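PDB 6T1B: purine nucleoside phosphorylase YlmD from Geobacillus stearothermophilus, which catalyses the phosphorolysis of adenosine, inosine and S-methyl-5'-thioadenosine to the free base and a ribose 1-phosphate sugar, and also deaminates adenosine, using a catalytic zinc ion. Local coordinates for residues Pro19-Gly23 with Ala24-Leu28; Val49-Arg53 with Thr54-Asn58; Tyr185-Asp189 with Arg190-Ser194; Asn223-Gln226 with Leu227-Ala230. All blocks are in the same frame, centred on the assembly; numbering follows the deposited sequence.

Interaction 1: Pro19-Gly23 with Ala24-Leu28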
loop_
_atom_site.group_PDB
_atom_site.type_symbol
_atom_site.label_atom_id
_atom_site.label_comp_id
_atom_site.label_asym_id
_atom_site.label_seq_id
_atom_site.Cartn_x
_atom_site.Cartn_y
_atom_site.Cartn_z
ATOM N N PRO A 19 -5.323 -5.930 -15.349
ATOM C CA PRO A 19 -6.691 -6.315 -15.763
ATOM C C PRO A 19 -7.552 -6.826 -14.621
ATOM O O PRO A 19 -8.745 -6.487 -14.560
ATOM C CB PRO A 19 -6.447 -7.414 -16.811
ATOM C CG PRO A 19 -5.131 -7.073 -17.387
ATOM C CD PRO A 19 -4.308 -6.475 -16.276
ATOM N N PRO A 20 -7.014 -7.622 -13.689
ATOM C CA PRO A 20 -7.874 -8.137 -12.608
ATOM C C PRO A 20 -8.452 -7.052 -11.701
ATOM O O PRO A 20 -9.393 -7.334 -10.955
ATOM C CB PRO A 20 -6.956 -9.092 -11.828
ATOM C CG PRO A 20 -5.829 -9.399 -12.754
ATOM C CD PRO A 20 -5.647 -8.176 -13.605
ATOM N N PHE A 21 -7.926 -5.830 -11.735
ATOM C CA PHE A 21 -8.404 -4.743 -10.898
ATOM C C PHE A 21 -9.394 -3.850 -11.638
ATOM O O PHE A 21 -9.821 -2.817 -11.102
ATOM C CB PHE A 21 -7.206 -3.954 -10.342
ATOM C CG PHE A 21 -6.391 -4.726 -9.335
ATOM C CD1 PHE A 21 -5.398 -5.597 -9.726
ATOM C CD2 PHE A 21 -6.635 -4.566 -7.987
ATOM C CE1 PHE A 21 -4.671 -6.312 -8.798
ATOM C CE2 PHE A 21 -5.908 -5.270 -7.060
ATOM C CZ PHE A 21 -4.922 -6.135 -7.464
ATOM N N ALA A 22 -9.794 -4.249 -12.845
ATOM C CA ALA A 22 -10.669 -3.407 -13.651
ATOM C C ALA A 22 -12.034 -3.199 -13.001
ATOM O O ALA A 22 -12.697 -2.189 -13.278
ATOM C CB ALA A 22 -10.838 -4.024 -15.042
ATOM N N GLY A 23 -12.473 -4.123 -12.155
ATOM C CA GLY A 23 -13.733 -3.978 -11.449
ATOM C C GLY A 23 -13.676 -3.174 -10.168
ATOM O O GLY A 23 -14.704 -3.048 -9.481
ATOM N N ALA A 24 -12.528 -2.595 -9.847
ATOM C CA ALA A 24 -12.356 -1.860 -8.609
ATOM C C ALA A 24 -11.855 -0.461 -8.903
ATOM O O ALA A 24 -11.318 -0.176 -9.972
ATOM C CB ALA A 24 -11.367 -2.548 -7.672
ATOM N N VAL A 25 -12.058 0.405 -7.922
ATOM C CA VAL A 25 -11.461 1.728 -7.890
ATOM C C VAL A 25 -10.157 1.529 -7.133
ATOM O O VAL A 25 -10.182 1.296 -5.929
ATOM C CB VAL A 25 -12.368 2.704 -7.137
ATOM C CG1 VAL A 25 -11.756 4.079 -7.078
ATOM C CG2 VAL A 25 -13.744 2.761 -7.763
ATOM N N ALA A 26 -9.024 1.583 -7.829
ATOM C CA ALA A 26 -7.746 1.225 -7.220
ATOM C C ALA A 26 -6.651 2.128 -7.767
ATOM O O ALA A 26 -6.544 2.303 -8.983
ATOM C CB ALA A 26 -7.425 -0.252 -7.474
ATOM N N GLY A 27 -5.825 2.678 -6.888
ATOM C CA GLY A 27 -4.780 3.557 -7.352
ATOM C C GLY A 27 -3.919 4.049 -6.212
ATOM O O GLY A 27 -4.031 3.603 -5.065
ATOM N N LEU A 28 -3.043 4.984 -6.573
ATOM C CA LEU A 28 -2.141 5.637 -5.629
ATOM C C LEU A 28 -2.048 7.101 -6.051
ATOM O O LEU A 28 -1.870 7.409 -7.240
ATOM C CB LEU A 28 -0.746 5.026 -5.689
ATOM C CG LEU A 28 0.314 5.588 -4.743
ATOM C CD1 LEU A 28 0.112 5.113 -3.317
ATOM C CD2 LEU A 28 1.714 5.212 -5.182
#
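Phe21 O accepts the one hydrogen bond that joins the two halves of this continuous piece: Ala24 N lies 3.0 Å from Phe21 O, and the N-H...O angle of 159° makes the bond fairly straight. The donor does not sit on a carbonyl lone pair; it comes from above the carbonyl plane, 54° out of it, as the tight reversal of the chain dictates. Ala24 CB then settles against the same carbonyl, 3.8 Å from Phe21 O, so one oxygen meets both the N-H and the methyl group of Ala24. The four residues from Phe21 to Ala24 form a type I beta turn, with Ala22 and Gly23 at its corners, and the turn delivers the chain from a short 3-10 segment into strand 25-29. That 3-10 segment has its own bond, Ala22 N to Pro19 O at 3.0 Å, so the 3-10 segment and the beta turn overlap at Phe21 and Ala22. Past the turn the contact becomes apolar. With CG beside the backbone N of Phe21 (chi1 -69°), the ring comes near Ala26, with Phe21 CD2 and Ala26 CB 4.4 Å apart, obliquely to the ring. Both side chains also touch Ile268 of the neighbouring strand 264-269, while Phe21 reaches Tyr130 and Val132 of strand 127-133 and Ala175 of strand 173-176, placing the ring between the two six-stranded sheets.

Interaction 2: Val49-Arg53 with Thr54-Asn58. With NOS (inosine), chain B.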
loop_
_atom_site.group_PDB
_atom_site.type_symbol
_atom_site.label_atom_id
_atom_site.label_comp_id
_atom_site.label_asym_id
_atom_site.label_seq_id
_atom_site.Cartn_x
_atom_site.Cartn_y
_atom_site.Cartn_z
ATOM N N VAL A 49 1.598 13.314 10.290
ATOM C CA VAL A 49 2.947 13.722 9.941
ATOM C C VAL A 49 3.238 15.157 10.334
ATOM O O VAL A 49 4.291 15.685 9.979
ATOM C CB VAL A 49 3.275 13.498 8.450
ATOM C CG1 VAL A 49 3.284 12.033 8.132
ATOM C CG2 VAL A 49 2.309 14.259 7.553
ATOM N N GLY A 50 2.336 15.808 11.070
ATOM C CA GLY A 50 2.571 17.155 11.530
ATOM C C GLY A 50 2.123 18.237 10.576
ATOM O O GLY A 50 2.491 19.397 10.764
ATOM N N ASP A 51 1.353 17.887 9.553
ATOM C CA ASP A 51 0.769 18.866 8.654
ATOM C C ASP A 51 -0.500 19.471 9.262
ATOM O O ASP A 51 -1.070 18.978 10.240
ATOM C CB ASP A 51 0.489 18.181 7.309
ATOM C CG ASP A 51 0.225 19.133 6.157
ATOM O OD1 ASP A 51 0.400 20.362 6.278
ATOM O OD2 ASP A 51 -0.160 18.598 5.098
ATOM N N ASP A 52 -0.947 20.537 8.635
ATOM C CA ASP A 52 -2.192 21.183 9.017
ATOM C C ASP A 52 -3.369 20.275 8.681
ATOM O O ASP A 52 -3.559 19.890 7.518
ATOM C CB ASP A 52 -2.328 22.492 8.254
ATOM C CG ASP A 52 -3.554 23.233 8.625
ATOM O OD1 ASP A 52 -3.535 23.880 9.690
ATOM O OD2 ASP A 52 -4.554 23.135 7.871
ATOM N N ARG A 53 -4.157 19.935 9.699
ATOM C CA ARG A 53 -5.244 18.989 9.517
ATOM C C ARG A 53 -6.268 19.482 8.505
ATOM O O ARG A 53 -6.818 18.687 7.736
ATOM C CB ARG A 53 -5.915 18.701 10.864
ATOM C CG ARG A 53 -7.084 17.778 10.774
ATOM C CD ARG A 53 -7.743 17.576 12.138
ATOM N NE ARG A 53 -8.922 16.727 12.012
ATOM C CZ ARG A 53 -10.117 17.160 11.620
ATOM N NH1 ARG A 53 -11.124 16.306 11.526
ATOM N NH2 ARG A 53 -10.308 18.440 11.323
ATOM N N THR A 54 -6.584 20.773 8.523
ATOM C CA THR A 54 -7.539 21.289 7.549
ATOM C C THR A 54 -7.044 21.051 6.129
ATOM O O THR A 54 -7.805 20.614 5.256
ATOM C CB THR A 54 -7.806 22.764 7.816
ATOM O OG1 THR A 54 -8.441 22.881 9.100
ATOM C CG2 THR A 54 -8.714 23.345 6.742
ATOM N N ASP A 55 -5.767 21.317 5.873
ATOM C CA ASP A 55 -5.231 21.073 4.535
ATOM C C ASP A 55 -5.351 19.597 4.177
ATOM O O ASP A 55 -5.759 19.246 3.064
ATOM C CB ASP A 55 -3.784 21.547 4.415
ATOM C CG ASP A 55 -3.632 23.073 4.482
ATOM O OD1 ASP A 55 -2.492 23.504 4.778
ATOM O OD2 ASP A 55 -4.604 23.826 4.241
ATOM N N VAL A 56 -4.949 18.710 5.099
ATOM C CA VAL A 56 -4.980 17.273 4.812
ATOM C C VAL A 56 -6.407 16.799 4.530
ATOM O O VAL A 56 -6.655 16.053 3.569
ATOM C CB VAL A 56 -4.319 16.463 5.943
ATOM C CG1 VAL A 56 -4.437 14.985 5.645
ATOM C CG2 VAL A 56 -2.873 16.841 6.113
ATOM N N VAL A 57 -7.368 17.208 5.358
ATOM C CA VAL A 57 -8.754 16.808 5.106
ATOM C C VAL A 57 -9.219 17.329 3.752
ATOM O O VAL A 57 -9.905 16.621 3.003
ATOM C CB VAL A 57 -9.680 17.200 6.265
ATOM C CG1 VAL A 57 -11.140 16.946 5.911
ATOM C CG2 VAL A 57 -9.291 16.401 7.493
ATOM N N ASN A 58 -8.838 18.560 3.396
ATOM C CA ASN A 58 -9.234 19.085 2.087
ATOM C C ASN A 58 -8.576 18.297 0.953
ATOM O O ASN A 58 -9.203 18.074 -0.097
ATOM C CB ASN A 58 -8.934 20.580 1.989
ATOM C CG ASN A 58 -9.966 21.405 2.713
ATOM O OD1 ASN A 58 -11.126 21.001 2.832
ATOM N ND2 ASN A 58 -9.565 22.585 3.180
HETATM N N9 NOS B . 1.385 8.254 8.966
HETATM C C4 NOS B . 0.155 7.759 8.739
HETATM N N3 NOS B . -0.396 6.384 8.674
HETATM C C2 NOS B . -1.802 6.199 8.448
HETATM N N1 NOS B . -2.687 7.317 8.282
HETATM C C6 NOS B . -2.216 8.648 8.334
HETATM O O6 NOS B . -3.005 9.539 8.173
HETATM C C5 NOS B . -0.703 8.820 8.576
HETATM N N7 NOS B . 0.008 9.902 8.643
HETATM C C8 NOS B . 1.276 9.584 8.891
HETATM C "C5'" NOS B . 2.783 4.863 6.720
HETATM O "O5'" NOS B . 3.660 4.677 5.613
HETATM C "C4'" NOS B . 3.459 5.638 7.822
HETATM O "O4'" NOS B . 2.927 6.981 7.825
HETATM C "C1'" NOS B . 2.536 7.348 9.132
HETATM C "C2'" NOS B . 2.290 6.048 9.892
HETATM O "O2'" NOS B . 2.536 6.230 11.280
HETATM C "C3'" NOS B . 3.283 5.086 9.238
HETATM O "O3'" NOS B . 4.542 5.153 9.928
HETATM O O HOH W 1 0.165 22.609 4.856
HETATM O O HOH W 2 -6.059 22.948 10.841
#
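Asp52 meets the first turn of helix 53-67 as its N-cap, and its side chain, here in one of two modelled conformers, can be traced outward from CB. Asp52 CB lies 3.6 Å from Asp55 OD1, the two side chains crossing at about a right angle. Because CG stands anti to the backbone N (chi1 -178°), the carboxylate swings over the helix start. There Asp52 OD2 accepts from Asp55 N at 3.0 Å, met on the anti side and 17° out of the carboxylate plane; the other oxygen, Asp52 OD1, accepts a hydrogen bond from a water that in turn accepts from Thr54 N. Behind the cap, Asp52 O receives Val56 N at 3.0 Å, the first backbone bond of the helix. Asp51 OD2 touches Val56 CG2 at 3.4 Å and is also bound by Ser36 and Asn44. Val57 CG2 covers one face of the Arg53 guanidinium, 4.3 Å above its centre. Val49 belongs to the inosine pocket, its CG1 resting 3.3 Å from C8 of the base. Three carboxylates thus gather here; a water donating to both Asp51 OD1 and Asp55 OD1, the Lys37-Asp55 salt bridge and the helix N terminus probably ease their repulsion together.

Interaction 3: Tyr185-Asp189 with Arg190-Ser194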
loop_
_atom_site.group_PDB
_atom_site.type_symbol
_atom_site.label_atom_id
_atom_site.label_comp_id
_atom_site.label_asym_id
_atom_site.label_seq_id
_atom_site.Cartn_x
_atom_site.Cartn_y
_atom_site.Cartn_z
ATOM N N TYR A 185 17.429 2.141 -1.469
ATOM C CA TYR A 185 17.155 1.657 -0.119
ATOM C C TYR A 185 18.275 0.717 0.304
ATOM O O TYR A 185 18.342 -0.427 -0.165
ATOM C CB TYR A 185 15.813 0.930 -0.079
ATOM C CG TYR A 185 15.277 0.622 1.306
ATOM C CD1 TYR A 185 15.628 1.380 2.416
ATOM C CD2 TYR A 185 14.395 -0.435 1.491
ATOM C CE1 TYR A 185 15.111 1.083 3.677
ATOM C CE2 TYR A 185 13.874 -0.732 2.732
ATOM C CZ TYR A 185 14.237 0.025 3.820
ATOM O OH TYR A 185 13.727 -0.280 5.065
ATOM N N THR A 186 19.144 1.192 1.183
ATOM C CA THR A 186 20.258 0.415 1.710
ATOM C C THR A 186 20.015 0.158 3.189
ATOM O O THR A 186 19.712 1.088 3.941
ATOM C CB THR A 186 21.581 1.159 1.516
ATOM O OG1 THR A 186 21.825 1.331 0.110
ATOM C CG2 THR A 186 22.741 0.377 2.137
ATOM N N VAL A 187 20.151 -1.102 3.598
ATOM C CA VAL A 187 19.878 -1.539 4.963
ATOM C C VAL A 187 21.068 -2.348 5.471
ATOM O O VAL A 187 22.015 -2.649 4.734
ATOM C CB VAL A 187 18.578 -2.349 5.074
ATOM C CG1 VAL A 187 17.420 -1.543 4.506
ATOM C CG2 VAL A 187 18.720 -3.701 4.360
ATOM N N ASP A 188 21.005 -2.717 6.751
ATOM C CA ASP A 188 22.086 -3.418 7.434
ATOM C C ASP A 188 21.729 -4.881 7.688
ATOM O O ASP A 188 20.648 -5.358 7.333
ATOM C CB ASP A 188 22.472 -2.690 8.735
ATOM C CG ASP A 188 21.303 -2.531 9.691
ATOM O OD1 ASP A 188 20.303 -3.270 9.562
ATOM O OD2 ASP A 188 21.379 -1.647 10.573
ATOM N N ASP A 189 22.670 -5.606 8.300
ATOM C CA ASP A 189 22.458 -7.032 8.552
ATOM C C ASP A 189 21.212 -7.280 9.391
ATOM O O ASP A 189 20.544 -8.305 9.224
ATOM C CB ASP A 189 23.665 -7.626 9.268
ATOM C CG ASP A 189 24.846 -7.782 8.359
ATOM O OD1 ASP A 189 24.713 -8.523 7.360
ATOM O OD2 ASP A 189 25.887 -7.148 8.621
ATOM N N ARG A 190 20.903 -6.373 10.314
ATOM C CA ARG A 190 19.721 -6.546 11.151
ATOM C C ARG A 190 18.474 -6.700 10.294
ATOM O O ARG A 190 17.656 -7.604 10.514
ATOM C CB ARG A 190 19.593 -5.342 12.085
ATOM C CG ARG A 190 18.458 -5.422 13.082
ATOM C CD ARG A 190 17.183 -4.812 12.529
ATOM N NE ARG A 190 17.230 -3.354 12.406
ATOM C CZ ARG A 190 16.767 -2.509 13.325
ATOM N NH1 ARG A 190 16.828 -1.201 13.123
ATOM N NH2 ARG A 190 16.236 -2.975 14.447
ATOM N N VAL A 191 18.307 -5.819 9.306
ATOM C CA VAL A 191 17.111 -5.874 8.477
ATOM C C VAL A 191 17.089 -7.156 7.654
ATOM O O VAL A 191 16.100 -7.897 7.663
ATOM C CB VAL A 191 16.999 -4.619 7.597
ATOM C CG1 VAL A 191 15.857 -4.779 6.598
ATOM C CG2 VAL A 191 16.766 -3.412 8.461
ATOM N N VAL A 192 18.168 -7.441 6.927
ATOM C CA VAL A 192 18.121 -8.617 6.064
ATOM C C VAL A 192 17.975 -9.884 6.902
ATOM O O VAL A 192 17.259 -10.818 6.514
ATOM C CB VAL A 192 19.305 -8.661 5.082
ATOM C CG1 VAL A 192 19.250 -7.444 4.143
ATOM C CG2 VAL A 192 20.620 -8.733 5.804
ATOM N N ASP A 193 18.621 -9.925 8.078
ATOM C CA ASP A 193 18.503 -11.096 8.942
ATOM C C ASP A 193 17.061 -11.325 9.381
ATOM O O ASP A 193 16.629 -12.475 9.535
ATOM C CB ASP A 193 19.412 -10.952 10.167
ATOM C CG ASP A 193 20.876 -11.120 9.830
ATOM O OD1 ASP A 193 21.181 -11.691 8.763
ATOM O OD2 ASP A 193 21.727 -10.692 10.638
ATOM N N SER A 194 16.307 -10.249 9.609
ATOM C CA SER A 194 14.909 -10.405 9.985
ATOM C C SER A 194 14.062 -10.888 8.816
ATOM O O SER A 194 12.996 -11.478 9.036
ATOM C CB SER A 194 14.351 -9.075 10.500
ATOM O OG SER A 194 14.094 -8.187 9.423
HETATM O O HOH W 3 23.260 -10.992 7.109
#
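Val187 packs its branched side chain against Val191 and Val192 just where strand 186-187 turns into helix 189-195, a strand-to-helix junction with Asp188 as N-cap. This apolar side is the tight one. Val187 CB comes within 3.7 Å of Val191 CB, and Val187 CG2 reaches Val192 CG1 at 3.8 Å. Val187 CG1 lies 3.5 Å above the plane of the Tyr185 ring, offset toward its rim. Val191 and Val192 continue the packing onto Leu217 and Tyr215 of strand 214-217, which binds the helix to the small three-stranded sheet. The other side is polar and looser. A water donates to both Asp189 OD1 and Asp193 OD1, bridging two acidic groups that have further partners, the hydroxyl of Tyr215 for Asp189 and a salt bridge to Arg196 for Asp193. The bent chain of Arg190 brings its NE no closer than 4.2 Å to Asp188 OD1, too far for a salt bridge, with the flat groups 51° apart. Asp188 CG lies between its own backbone N and carbonyl carbon (chi1 57°), which turns the carboxylate back to the helix, and Asp188 OD1 accepts from Val191 N at 3.2 Å, nearly in line with its C-O bond.

Interaction 4: Asn223-Gln226 with Leu227-Ala230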
loop_
_atom_site.group_PDB
_atom_site.type_symbol
_atom_site.label_atom_id
_atom_site.label_comp_id
_atom_site.label_asym_id
_atom_site.label_seq_id
_atom_site.Cartn_x
_atom_site.Cartn_y
_atom_site.Cartn_z
ATOM N N ASN A 223 8.244 -9.113 -1.045
ATOM C CA ASN A 223 6.817 -9.372 -0.881
ATOM C C ASN A 223 6.290 -10.277 -1.983
ATOM O O ASN A 223 5.498 -11.182 -1.713
ATOM C CB ASN A 223 6.078 -8.050 -0.791
ATOM C CG ASN A 223 6.135 -7.496 0.597
ATOM O OD1 ASN A 223 5.432 -7.982 1.479
ATOM N ND2 ASN A 223 7.041 -6.556 0.836
ATOM N N ARG A 224 6.786 -10.116 -3.215
ATOM C CA ARG A 224 6.397 -11.029 -4.280
ATOM C C ARG A 224 6.766 -12.460 -3.921
ATOM O O ARG A 224 5.965 -13.386 -4.098
ATOM C CB ARG A 224 7.058 -10.620 -5.597
ATOM C CG ARG A 224 6.778 -11.561 -6.749
ATOM C CD ARG A 224 7.378 -11.053 -8.059
ATOM N NE ARG A 224 7.351 -12.122 -9.038
ATOM C CZ ARG A 224 8.310 -13.028 -9.174
ATOM N NH1 ARG A 224 9.393 -12.997 -8.409
ATOM N NH2 ARG A 224 8.183 -13.990 -10.078
ATOM N N LEU A 225 7.996 -12.678 -3.441
ATOM C CA LEU A 225 8.434 -14.030 -3.110
ATOM C C LEU A 225 7.577 -14.624 -2.003
ATOM O O LEU A 225 7.235 -15.812 -2.036
ATOM C CB LEU A 225 9.911 -14.008 -2.710
ATOM C CG LEU A 225 10.893 -13.670 -3.833
ATOM C CD1 LEU A 225 12.277 -13.394 -3.248
ATOM C CD2 LEU A 225 10.973 -14.775 -4.840
ATOM N N GLN A 226 7.197 -13.802 -1.019
ATOM C CA GLN A 226 6.314 -14.288 0.035
ATOM C C GLN A 226 4.952 -14.677 -0.527
ATOM O O GLN A 226 4.384 -15.694 -0.129
ATOM C CB GLN A 226 6.138 -13.246 1.133
ATOM C CG GLN A 226 7.342 -13.130 2.053
ATOM C CD GLN A 226 7.108 -12.140 3.186
ATOM O OE1 GLN A 226 5.989 -11.709 3.425
ATOM N NE2 GLN A 226 8.172 -11.807 3.906
ATOM N N LEU A 227 4.398 -13.847 -1.423
ATOM C CA LEU A 227 3.088 -14.148 -1.994
ATOM C C LEU A 227 3.123 -15.435 -2.794
ATOM O O LEU A 227 2.186 -16.238 -2.728
ATOM C CB LEU A 227 2.619 -13.004 -2.883
ATOM C CG LEU A 227 2.262 -11.750 -2.104
ATOM C CD1 LEU A 227 2.258 -10.538 -3.022
ATOM C CD2 LEU A 227 0.909 -11.864 -1.429
ATOM N N LEU A 228 4.184 -15.631 -3.577
ATOM C CA LEU A 228 4.347 -16.880 -4.307
ATOM C C LEU A 228 4.362 -18.056 -3.346
ATOM O O LEU A 228 3.688 -19.062 -3.567
ATOM C CB LEU A 228 5.639 -16.831 -5.120
ATOM C CG LEU A 228 5.616 -15.887 -6.311
ATOM C CD1 LEU A 228 7.034 -15.569 -6.793
ATOM C CD2 LEU A 228 4.777 -16.489 -7.433
ATOM N N ALA A 229 5.111 -17.928 -2.249
ATOM C CA ALA A 229 5.192 -19.019 -1.279
ATOM C C ALA A 229 3.850 -19.289 -0.617
ATOM O O ALA A 229 3.562 -20.433 -0.243
ATOM C CB ALA A 229 6.238 -18.685 -0.212
ATOM N N ALA A 230 3.008 -18.261 -0.474
ATOM C CA ALA A 230 1.676 -18.435 0.100
ATOM C C ALA A 230 0.664 -18.999 -0.890
ATOM O O ALA A 230 -0.475 -19.275 -0.502
ATOM C CB ALA A 230 1.168 -17.096 0.648
#
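Asn223 O receives Leu227 N at 2.9 Å, one of a run of i to i+4 backbone bonds through the last turns of helix 219-229, and Leu227 CG leans on the same oxygen. Asn223 ND2 donates to Leu219 O and Thr149 OG1. Arg224 O continues the series with Leu228 N at 2.9 Å, and here side chains meet as well. Extended from CG to NE, with CG anti to the backbone N (chi1 177°), the arginine chain carries the guanidinium alongside the helix to Leu228, whose CD1 stands over the centre of one face, 3.7 Å from Arg224 CZ. Its polar ends are held too: NH1 forms a salt bridge to Glu221 and NH2 bonds to Asn234. Leu225 O takes Ala229 N at 3.0 Å, while Leu225 CD2 lies 4.5 Å from Leu228 CD1. Gln226 O closes the series with Ala230 N at 2.9 Å, a less straight bond at 142°, and Gln226 NE2 donates to Thr149 O. Leu227, buried, packs on Val158 of helix 153-163 and Phe131 of strand 127-133. The guanidinium therefore serves two chemistries at once: its N-H groups engage Glu221 and Asn234, whereas a flat face, poor in hydrogen-bonding capacity, accepts a methyl group.

Overall arrangement
From the N terminus the four contacts follow in series, none nesting in or crossing another, and each joins neighbouring pieces of chain with no loop between them. Interaction 1 turns the chain into strand 25-29, the third strand of the first six-stranded sheet. Interaction 2 starts helix 53-67 next to the inosine pocket, its centre about 27 Å from that of interaction 1. Interaction 3 starts helix 189-195 beside the three-stranded sheet, on the opposite side of the chain's centre from interaction 1. Interaction 4 lies in the C-terminal part of helix 219-229, packed on the second six-stranded sheet; its nearest atoms lie about 7 Å from those of interaction 3, the closest pair of the four. Interactions 2 and 4 lie farthest apart, with centres about 36 Å from each other.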